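Local coordinates for fructooligosaccharide ABC transporter substrate-binding protein FusA (Streptococcus pneumoniae, PDB 5G5Y) that captures short- and long-chain fructooligosaccharides, with a preference for tetrasaccharides and larger, and delivers them to an ABC transporter for import, at residues A[23-26]-A[27-30]; A[82-85]-A[86-90]. All blocks are in the same frame, centred on the assembly; numbering follows the deposited sequence.

In the fold
Both contacts belong to the lobe of this two-lobed solute-binding protein that is built on the mixed sheet 34-41, 3-10, 61-63, 310-312. Contact 1 comes first along the chain, within helix 23-32, the crossover between strands 3-10 and 34-41. Contact 2 opens only after contact 1 has closed; it starts helix 85-91 beside strand 310-312, an outermost strand of the sheet. Their centres are about 25 Å apart and their nearest atoms about 16 Å, so they do not touch, yet helix 319-329 packs against Leu-28 of the first and Leu-87 of the second. Contact 1 lies nearer the sugar site: the side chain of Ile-24 is about 6 Å from that of substrate-binding Glu-379.

Contact 1: A[23-26]-A[27-30]; sequences LILQ and RLEK. With ZN (zinc ion), chain F.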
loop_
_atom_site.group_PDB
_atom_site.type_symbol
_atom_site.label_atom_id
_atom_site.label_comp_id
_atom_site.label_asym_id
_atom_site.label_seq_id
_atom_site.Cartn_x
_atom_site.Cartn_y
_atom_site.Cartn_z
ATOM N N LEU A 23 1.037 22.831 15.700
ATOM C CA LEU A 23 0.603 22.601 17.080
ATOM C C LEU A 23 1.220 21.329 17.707
ATOM O O LEU A 23 1.659 21.328 18.896
ATOM C CB LEU A 23 -0.929 22.633 17.155
ATOM C CG LEU A 23 -1.567 22.527 18.522
ATOM C CD1 LEU A 23 -0.995 23.516 19.550
ATOM C CD2 LEU A 23 -3.073 22.727 18.390
ATOM N N ILE A 24 1.298 20.254 16.924
ATOM C CA ILE A 24 1.951 19.031 17.422
ATOM C C ILE A 24 3.381 19.309 17.886
ATOM O O ILE A 24 3.815 18.845 18.953
ATOM C CB ILE A 24 1.909 17.887 16.359
ATOM C CG1 ILE A 24 0.492 17.283 16.261
ATOM C CG2 ILE A 24 2.868 16.785 16.717
ATOM C CD1 ILE A 24 0.307 16.348 15.065
ATOM N N LEU A 25 4.156 20.044 17.107
ATOM C CA LEU A 25 5.552 20.227 17.478
ATOM C C LEU A 25 5.752 21.248 18.621
ATOM O O LEU A 25 6.732 21.181 19.351
ATOM C CB LEU A 25 6.366 20.579 16.256
ATOM C CG LEU A 25 6.360 19.401 15.266
ATOM C CD1 LEU A 25 6.950 19.858 13.958
ATOM C CD2 LEU A 25 7.147 18.215 15.822
ATOM N N GLN A 26 4.826 22.190 18.735
ATOM C CA GLN A 26 4.771 23.149 19.871
ATOM C C GLN A 26 4.544 22.441 21.185
ATOM O O GLN A 26 5.295 22.650 22.146
ATOM C CB GLN A 26 3.645 24.166 19.633
ATOM C CG GLN A 26 4.054 25.164 18.584
ATOM C CD GLN A 26 2.911 25.979 18.023
ATOM O OE1 GLN A 26 1.785 25.926 18.502
ATOM N NE2 GLN A 26 3.199 26.726 16.984
ATOM N N ARG A 27 3.559 21.535 21.199
ATOM C CA ARG A 27 3.316 20.699 22.368
ATOM C C ARG A 27 4.472 19.755 22.655
ATOM O O ARG A 27 4.855 19.575 23.812
ATOM C CB ARG A 27 2.028 19.875 22.216
ATOM C CG ARG A 27 0.775 20.720 22.157
ATOM C CD ARG A 27 -0.443 19.862 22.395
ATOM N NE ARG A 27 -1.705 20.599 22.241
ATOM C CZ ARG A 27 -2.644 20.365 21.338
ATOM N NH1 ARG A 27 -2.522 19.404 20.405
ATOM N NH2 ARG A 27 -3.749 21.113 21.367
ATOM N N LEU A 28 5.007 19.125 21.605
ATOM C CA LEU A 28 6.139 18.254 21.771
ATOM C C LEU A 28 7.350 18.916 22.420
ATOM O O LEU A 28 7.986 18.310 23.280
ATOM C CB LEU A 28 6.568 17.652 20.456
ATOM C CG LEU A 28 7.602 16.546 20.554
ATOM C CD1 LEU A 28 6.938 15.252 21.121
ATOM C CD2 LEU A 28 8.178 16.338 19.174
ATOM N N GLU A 29 7.701 20.130 21.991
ATOM C CA GLU A 29 8.840 20.816 22.576
ATOM C C GLU A 29 8.609 21.072 24.058
ATOM O O GLU A 29 9.541 20.963 24.826
ATOM C CB GLU A 29 9.171 22.125 21.845
ATOM C CG GLU A 29 10.331 22.872 22.473
ATOM C CD GLU A 29 10.830 24.032 21.650
ATOM O OE1 GLU A 29 10.524 24.121 20.430
ATOM O OE2 GLU A 29 11.587 24.842 22.265
ATOM N N LYS A 30 7.391 21.413 24.453
ATOM C CA LYS A 30 7.101 21.609 25.872
ATOM C C LYS A 30 7.344 20.336 26.658
ATOM O O LYS A 30 7.843 20.390 27.775
ATOM C CB LYS A 30 5.666 22.072 26.108
ATOM C CG LYS A 30 5.436 23.543 25.872
ATOM C CD LYS A 30 3.941 23.835 25.872
ATOM C CE LYS A 30 3.635 25.326 25.958
ATOM N NZ LYS A 30 4.085 26.033 24.734
HETATM ZN ZN ZN F . 12.086 26.309 20.983
HETATM O O HOH W 1 8.097 24.279 19.063
HETATM O O HOH W 2 6.333 25.129 22.415
#
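Leu-23 and Arg-27 meet one turn apart on helix 23-32, the crossover helix of a beta-alpha-beta unit between strands 3-10 and 34-41. The leucine comes at the arginine over a face: its CG sits 3.6 Å above the guanidinium plane, over the centre of the group, and CD2 reaches 3.5 Å from Arg-27 NH2. Leu-23 gets there because its CG is anti to the backbone N (chi1 -175°), while the arginine chain runs extended from CG to NE and crosses the leucine at a slant. The polar end of Arg-27 then turns to the loop after helix 332-340, where NH2 donates to Tyr-343 O. The guanidinium thus has a leucine over one face, a carbonyl bonded to NH2 and a cation-pi partner in Tyr-343.

On another side of the helix Leu-25 and Leu-28 run alongside each other, with their CD2 atoms 4.0 Å apart. Leu-28 also packs on Trp-325 and Gln-329 of helix 319-329, whereas Ile-24 presses against helix 332-340. Backbone bonds tie the two halves together, among them Arg-27 N to Leu-23 O, very straight at 174°. Gln-26 holds the start of the helix to the preceding loop, its NE2 donating to Asn-20 O. Water 2 gives Gln-26 O a second partner beside a weak backbone bond from Lys-30 N.

Glu-29 extends fully (chi1 178°) and carries its carboxylate out to a zinc ion that His-35, on the next strand, also binds. OE2 holds the metal at 2.0 Å; OE1 makes a longer contact with the zinc, 2.7 Å, and water 1 lies 2.8 Å from Glu-29 OE1.

Contact 2: A[82-85]-A[86-90]; sequences IPVE and DLIDK
Glu-85 and Asp-86 are neighbours in the first turn of helix 85-91; the two acids leave the backbone in the same general direction, and the glutamate doubles back over the start of the helix. Its CB lies 3.3 Å from Asp-86 N. CG falls between the backbone N and the carbonyl carbon (chi1 64°), which keeps it 3.4 Å from that same Asp-86 N and brings it to 4.0 Å from Asp-86 OD1. A turn about the CB–CG bond (chi2 -83°) swings CD and the carboxylate back toward the loop that leads into the helix. OE1 accepts from Ile-116 N of a loop further along the chain, and OE2 hydrogen-bonds to His-115 ND1 of the same loop; two separate partners therefore fix how the carboxylate is rotated.

OE2 also takes a weak bond from water 4, which donates weakly to Asp-86 OD2 as well and so links the two acids. Their carboxylate planes are turned 63° apart. The helix start and the hydrogen-bonded histidine would probably ease the crowding of negative charge. Water 3 bridges the turn, donating a hydrogen bond to Pro-83 O and accepting one from Asp-86 N at 3.0 Å.

Val-84 occupies the N-cap position. Its carbonyl O accepts from Ile-88 N at 3.1 Å and only weakly from Leu-87 N, and the next helical bond runs from Asp-89 N to Glu-85 O. Val-84 CG2 approaches Ile-88 CD1 at 4.3 Å, while Leu-87 CD1 touches both Val-84 CG1 and Ile-82 CD1. Ile-82, Val-84 and Leu-87 all pack on Ile-312 of strand 310-312, to which Ile-82 is also backbone-bonded, as Val-84 is to Ile-116; Ile-82 and Leu-87 meet helix 319-329, and Ile-88 leans on helix 93-101.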
loop_
_atom_site.group_PDB
_atom_site.type_symbol
_atom_site.label_atom_id
_atom_site.label_comp_id
_atom_site.label_asym_id
_atom_site.label_seq_id
_atom_site.Cartn_x
_atom_site.Cartn_y
_atom_site.Cartn_z
ATOM N N ILE A 82 24.288 5.952 10.951
ATOM C CA ILE A 82 24.830 5.016 11.925
ATOM C C ILE A 82 23.840 3.898 12.275
ATOM O O ILE A 82 22.605 4.074 12.117
ATOM C CB ILE A 82 25.248 5.733 13.223
ATOM C CG1 ILE A 82 24.044 6.377 13.950
ATOM C CG2 ILE A 82 26.299 6.788 12.875
ATOM C CD1 ILE A 82 24.317 6.764 15.395
ATOM N N PRO A 83 24.375 2.747 12.754
ATOM C CA PRO A 83 23.492 1.738 13.315
ATOM C C PRO A 83 22.853 2.233 14.615
ATOM O O PRO A 83 23.503 2.915 15.412
ATOM C CB PRO A 83 24.418 0.534 13.573
ATOM C CG PRO A 83 25.713 0.848 12.918
ATOM C CD PRO A 83 25.795 2.346 12.816
ATOM N N VAL A 84 21.592 1.879 14.825
ATOM C CA VAL A 84 20.812 2.377 15.960
ATOM C C VAL A 84 20.241 1.293 16.885
ATOM O O VAL A 84 19.514 1.634 17.816
ATOM C CB VAL A 84 19.627 3.244 15.467
ATOM C CG1 VAL A 84 20.134 4.396 14.628
ATOM C CG2 VAL A 84 18.628 2.409 14.670
ATOM N N GLU A 85 20.538 0.016 16.632
ATOM C CA GLU A 85 19.968 -1.078 17.453
ATOM C C GLU A 85 20.281 -0.928 18.946
ATOM O O GLU A 85 19.419 -1.205 19.763
ATOM C CB GLU A 85 20.315 -2.490 16.945
ATOM C CG GLU A 85 21.781 -2.884 16.975
ATOM C CD GLU A 85 22.561 -2.394 15.772
ATOM O OE1 GLU A 85 22.002 -1.673 14.908
ATOM O OE2 GLU A 85 23.757 -2.738 15.700
ATOM N N ASP A 86 21.465 -0.444 19.280
ATOM C CA ASP A 86 21.881 -0.295 20.697
ATOM C C ASP A 86 21.144 0.873 21.358
ATOM O O ASP A 86 20.886 0.850 22.546
ATOM C CB ASP A 86 23.398 -0.080 20.822
ATOM C CG ASP A 86 24.235 -1.330 20.414
ATOM O OD1 ASP A 86 23.726 -2.480 20.418
ATOM O OD2 ASP A 86 25.437 -1.167 20.096
ATOM N N LEU A 87 20.831 1.900 20.573
ATOM C CA LEU A 87 20.087 3.052 21.038
ATOM C C LEU A 87 18.645 2.646 21.337
ATOM O O LEU A 87 18.051 3.131 22.310
ATOM C CB LEU A 87 20.121 4.191 20.006
ATOM C CG LEU A 87 21.516 4.748 19.716
ATOM C CD1 LEU A 87 21.439 5.718 18.562
ATOM C CD2 LEU A 87 22.134 5.413 20.950
ATOM N N ILE A 88 18.100 1.722 20.532
ATOM C CA ILE A 88 16.755 1.218 20.789
ATOM C C ILE A 88 16.705 0.542 22.150
ATOM O O ILE A 88 15.878 0.883 23.012
ATOM C CB ILE A 88 16.265 0.260 19.694
ATOM C CG1 ILE A 88 16.133 1.040 18.380
ATOM C CG2 ILE A 88 14.944 -0.402 20.100
ATOM C CD1 ILE A 88 15.864 0.173 17.151
ATOM N N ASP A 89 17.591 -0.428 22.324
ATOM C CA ASP A 89 17.666 -1.199 23.529
ATOM C C ASP A 89 17.876 -0.341 24.786
ATOM O O ASP A 89 17.241 -0.574 25.797
ATOM C CB ASP A 89 18.822 -2.206 23.398
ATOM C CG ASP A 89 18.805 -3.257 24.492
ATOM O OD1 ASP A 89 17.740 -3.889 24.719
ATOM O OD2 ASP A 89 19.851 -3.463 25.127
ATOM N N LYS A 90 18.768 0.629 24.719
ATOM C CA LYS A 90 19.140 1.415 25.908
ATOM C C LYS A 90 18.135 2.506 26.247
ATOM O O LYS A 90 17.915 2.812 27.419
ATOM C CB LYS A 90 20.485 2.108 25.693
ATOM C CG LYS A 90 21.704 1.239 25.841
ATOM C CD LYS A 90 22.940 2.137 25.901
ATOM C CE LYS A 90 24.129 1.550 25.176
ATOM N NZ LYS A 90 24.803 0.506 25.992
HETATM O O HOH W 3 23.289 1.444 17.932
HETATM O O HOH W 4 25.076 -0.827 17.150
#